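PDB 7L9R: deoxyhypusine synthase, putative from Entamoeba histolytica, which probably catalyses the NAD-dependent transfer of the butylamine group of spermidine to a lysine of the eIF5A precursor, forming deoxyhypusine. Local coordinates for residues V41-Y44 / L45-I49; I207-A210 / A211-N214. All blocks are in the same frame, centred on the assembly; numbering follows the deposited sequence.

Contact 1: residues V41-Y44 / L45-I49; sequences VNSY and LTTGI
L45 leans back on V41 and Y44 of the preceding turn. Its N-H bonds to the carbonyl O of V41 at 3.3 Å, lying in the carbonyl plane, and its CG rests 3.4 Å from the same V41 O. With CG anti to its own carbonyl carbon (chi1 -57°), the side chain runs back along the helix. There CD2 meets CD2 of the Y44 ring at 3.9 Å, the two side chains crossing at about a right angle, while CD1 comes near the amide oxygen of N42, whose main polar partner is K340 NZ.

T46 is held less firmly: its N-H makes weak bonds to the carbonyls of both N42 and S43, and its methyl CG2 comes close to N42 O. Next comes T47, and with it the characteristic feature of the C-terminal part of helix 37-47, a threonine hydroxyl turned back onto the carbonyl four residues earlier. With chi1 at 55°, OG1 sits between the backbone N and the carbonyl carbon and approaches S43 O to 2.5 Å, from above the carbonyl plane; so short a value is doubtful in detail at this resolution. The N-H of T47 reaches S43 O only weakly.

G48 restores a sound backbone bond, its N to Y44 O at 3.0 Å with an N-H...O angle of 152°. Having no side chain, it brings its CA to 3.8 Å from Y44 CD1, oblique to the ring. The Y44 ring itself also packs on V333 of its own chain and on L332 of a second subunit. At I49 the chain extends, the carbonyl O coming 3.5 Å from Y44 OH, while the I49 N-H is taken by S331 OG of that second subunit.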
loop_
_atom_site.group_PDB
_atom_site.type_symbol
_atom_site.label_atom_id
_atom_site.label_comp_id
_atom_site.label_asym_id
_atom_site.label_seq_id
_atom_site.Cartn_x
_atom_site.Cartn_y
_atom_site.Cartn_z
ATOM N N VAL B 41 16.883 -16.541 15.117
ATOM C CA VAL B 41 16.876 -16.351 13.672
ATOM C C VAL B 41 16.195 -17.527 12.981
ATOM O O VAL B 41 15.294 -17.342 12.154
ATOM C CB VAL B 41 18.311 -16.136 13.162
ATOM C CG1 VAL B 41 18.390 -16.349 11.661
ATOM C CG2 VAL B 41 18.786 -14.751 13.536
ATOM N N ASN B 42 16.587 -18.754 13.335
ATOM C CA ASN B 42 15.963 -19.926 12.726
ATOM C C ASN B 42 14.478 -20.006 13.048
ATOM O O ASN B 42 13.692 -20.480 12.221
ATOM C CB ASN B 42 16.664 -21.209 13.174
ATOM C CG ASN B 42 18.079 -21.311 12.644
ATOM O OD1 ASN B 42 18.415 -20.680 11.639
ATOM N ND2 ASN B 42 18.921 -22.114 13.314
ATOM N N SER B 43 14.084 -19.573 14.248
ATOM C CA SER B 43 12.671 -19.573 14.620
ATOM C C SER B 43 11.861 -18.662 13.704
ATOM O O SER B 43 10.723 -18.982 13.339
ATOM C CB SER B 43 12.518 -19.143 16.078
ATOM O OG SER B 43 11.153 -18.986 16.430
ATOM N N TYR B 44 12.437 -17.533 13.302
ATOM C CA TYR B 44 11.754 -16.682 12.339
ATOM C C TYR B 44 11.560 -17.399 11.011
ATOM O O TYR B 44 10.492 -17.302 10.396
ATOM C CB TYR B 44 12.533 -15.390 12.125
ATOM C CG TYR B 44 11.996 -14.593 10.973
ATOM C CD1 TYR B 44 10.740 -13.977 11.056
ATOM C CD2 TYR B 44 12.709 -14.481 9.788
ATOM C CE1 TYR B 44 10.223 -13.245 9.998
ATOM C CE2 TYR B 44 12.198 -13.754 8.718
ATOM C CZ TYR B 44 10.955 -13.139 8.832
ATOM O OH TYR B 44 10.451 -12.417 7.775
ATOM N N LEU B 45 12.575 -18.137 10.560
ATOM C CA LEU B 45 12.510 -18.802 9.264
ATOM C C LEU B 45 11.456 -19.902 9.209
ATOM O O LEU B 45 11.074 -20.318 8.109
ATOM C CB LEU B 45 13.882 -19.379 8.910
ATOM C CG LEU B 45 14.997 -18.326 8.884
ATOM C CD1 LEU B 45 16.361 -18.955 8.595
ATOM C CD2 LEU B 45 14.682 -17.218 7.877
ATOM N N THR B 46 10.965 -20.374 10.354
ATOM C CA THR B 46 9.996 -21.458 10.375
ATOM C C THR B 46 8.645 -21.082 10.962
ATOM O O THR B 46 7.709 -21.879 10.851
ATOM C CB THR B 46 10.543 -22.660 11.169
ATOM O OG1 THR B 46 10.502 -22.365 12.571
ATOM C CG2 THR B 46 11.978 -22.985 10.763
ATOM N N THR B 47 8.510 -19.911 11.587
ATOM C CA THR B 47 7.248 -19.528 12.219
ATOM C C THR B 47 6.859 -18.071 11.991
ATOM O O THR B 47 5.703 -17.719 12.249
ATOM C CB THR B 47 7.287 -19.803 13.739
ATOM O OG1 THR B 47 8.411 -19.143 14.333
ATOM C CG2 THR B 47 7.371 -21.305 14.044
ATOM N N GLY B 48 7.754 -17.220 11.509
ATOM C CA GLY B 48 7.405 -15.832 11.300
ATOM C C GLY B 48 6.403 -15.649 10.171
ATOM O O GLY B 48 6.055 -16.570 9.427
ATOM N N ILE B 49 5.900 -14.417 10.072
ATOM C CA ILE B 49 5.088 -14.025 8.928
ATOM C C ILE B 49 5.976 -14.022 7.692
ATOM O O ILE B 49 7.087 -13.468 7.714
ATOM C CB ILE B 49 4.452 -12.648 9.173
ATOM C CG1 ILE B 49 3.675 -12.638 10.492
ATOM C CG2 ILE B 49 3.527 -12.246 8.015
ATOM C CD1 ILE B 49 2.310 -13.294 10.415
#

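Contact 2: residues I207-A210 / A211-N214; sequences ITWA and AKNN
K212 reaches back one helical turn to lay its ammonium group on the indole of W209. The side chain starts close to the backbone, CB lying 3.6 Å from T208 O and 3.7 Å from W209 O. CG stays beside T208 O, the same carbonyl that accepts the K212 N-H at 3.0 Å. From there CD and CE carry the chain toward the indole, roughly alongside T208 and pointing the same way. A bend in the last torsion (chi4 97°) then puts NZ over one face of W209, 3.7 Å from the centroid of the six-membered ring and 7° off its normal. This is a cation-pi contact of i to i+3 spacing, a pairing that a helix surface allows because the two residues lie on nearly the same side.

The same ring is met at its edge by N213, whose ND2 comes 3.8 Å from W209 CE3 near the ring plane, with amide and ring 47° apart. ND2 donates to V110 O, and the indole NE1 to T203 O, so outside bonds fix the rotation of both groups. In the backbone, A211 N to I207 O and N213 N to W209 O continue the helical bonding, and N213 is the first residue to leave helical angles.

Helix 206-212 lies with I207 turned among helices 124-130 and 189-200, while W209 packs on R107, V110 and E111 of helix 102-111; beyond N214 the chain enters strand 216-218, an outermost strand of this chain's parallel Rossmann-like sheet.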
loop_
_atom_site.group_PDB
_atom_site.type_symbol
_atom_site.label_atom_id
_atom_site.label_comp_id
_atom_site.label_asym_id
_atom_site.label_seq_id
_atom_site.Cartn_x
_atom_site.Cartn_y
_atom_site.Cartn_z
ATOM N N ILE B 207 31.990 -1.238 -5.899
ATOM C CA ILE B 207 32.432 -1.020 -7.278
ATOM C C ILE B 207 33.900 -1.391 -7.469
ATOM O O ILE B 207 34.286 -1.861 -8.547
ATOM C CB ILE B 207 32.164 0.428 -7.743
ATOM C CG1 ILE B 207 32.983 1.431 -6.930
ATOM C CG2 ILE B 207 30.674 0.746 -7.677
ATOM C CD1 ILE B 207 32.884 2.840 -7.458
ATOM N N THR B 208 34.745 -1.215 -6.453
ATOM C CA THR B 208 36.137 -1.629 -6.621
ATOM C C THR B 208 36.233 -3.133 -6.830
ATOM O O THR B 208 36.974 -3.600 -7.705
ATOM C CB THR B 208 36.984 -1.203 -5.425
ATOM O OG1 THR B 208 37.075 0.230 -5.376
ATOM C CG2 THR B 208 38.384 -1.808 -5.526
ATOM N N TRP B 209 35.477 -3.907 -6.051
ATOM C CA TRP B 209 35.504 -5.359 -6.198
ATOM C C TRP B 209 34.794 -5.813 -7.467
ATOM O O TRP B 209 35.137 -6.863 -8.020
ATOM C CB TRP B 209 34.888 -6.026 -4.972
ATOM C CG TRP B 209 35.856 -6.166 -3.825
ATOM C CD1 TRP B 209 35.885 -5.423 -2.684
ATOM C CD2 TRP B 209 36.935 -7.104 -3.722
ATOM N NE1 TRP B 209 36.908 -5.835 -1.877
ATOM C CE2 TRP B 209 37.571 -6.868 -2.487
ATOM C CE3 TRP B 209 37.423 -8.118 -4.551
ATOM C CZ2 TRP B 209 38.675 -7.610 -2.057
ATOM C CZ3 TRP B 209 38.526 -8.863 -4.119
ATOM C CH2 TRP B 209 39.133 -8.605 -2.883
ATOM N N ALA B 210 33.799 -5.056 -7.936
ATOM C CA ALA B 210 33.168 -5.416 -9.200
ATOM C C ALA B 210 34.132 -5.233 -10.363
ATOM O O ALA B 210 34.167 -6.057 -11.285
ATOM C CB ALA B 210 31.899 -4.600 -9.412
ATOM N N ALA B 211 34.926 -4.164 -10.330
ATOM C CA ALA B 211 35.929 -3.970 -11.367
ATOM C C ALA B 211 37.021 -5.032 -11.277
ATOM O O ALA B 211 37.486 -5.535 -12.306
ATOM C CB ALA B 211 36.523 -2.565 -11.271
ATOM N N LYS B 212 37.438 -5.394 -10.054
ATOM C CA LYS B 212 38.465 -6.424 -9.907
ATOM C C LYS B 212 38.009 -7.759 -10.483
ATOM O O LYS B 212 38.761 -8.419 -11.208
ATOM C CB LYS B 212 38.854 -6.611 -8.437
ATOM C CG LYS B 212 39.919 -5.664 -7.900
ATOM C CD LYS B 212 40.731 -6.360 -6.782
ATOM C CE LYS B 212 41.287 -5.377 -5.748
ATOM N NZ LYS B 212 40.430 -5.276 -4.519
ATOM N N ASN B 213 36.773 -8.168 -10.191
ATOM C CA ASN B 213 36.292 -9.484 -10.588
ATOM C C ASN B 213 35.436 -9.448 -11.849
ATOM O O ASN B 213 34.753 -10.434 -12.153
ATOM C CB ASN B 213 35.532 -10.142 -9.435
ATOM C CG ASN B 213 36.411 -10.366 -8.223
ATOM O OD1 ASN B 213 37.624 -10.508 -8.357
ATOM N ND2 ASN B 213 35.810 -10.420 -7.042
ATOM N N ASN B 214 35.489 -8.351 -12.603
ATOM C CA ASN B 214 34.813 -8.248 -13.891
ATOM C C ASN B 214 33.332 -8.575 -13.752
ATOM O O ASN B 214 32.750 -9.333 -14.532
ATOM C CB ASN B 214 35.478 -9.144 -14.936
ATOM C CG ASN B 214 36.924 -8.790 -15.152
ATOM O OD1 ASN B 214 37.806 -9.648 -15.102
ATOM N ND2 ASN B 214 37.183 -7.510 -15.380
#

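Both contacts lie in the C-terminal part of a short helix, but of different helices whose segments are about 25 Å apart at their nearest atoms and sit on opposite sides of the chain's centre. The centre of contact 1 is about 26 Å from the centre of the chain, yet Y44 is buried between helix 330-339 of its own chain and L332 of a second subunit. That of contact 2 is about 12 Å away and meets no other protein chain; K212 stays exposed. Both keep helical backbone bonds; contact 1 adds a threonine hydroxyl turned onto a carbonyl, contact 2 a lysine over an indole face and an amide at its edge.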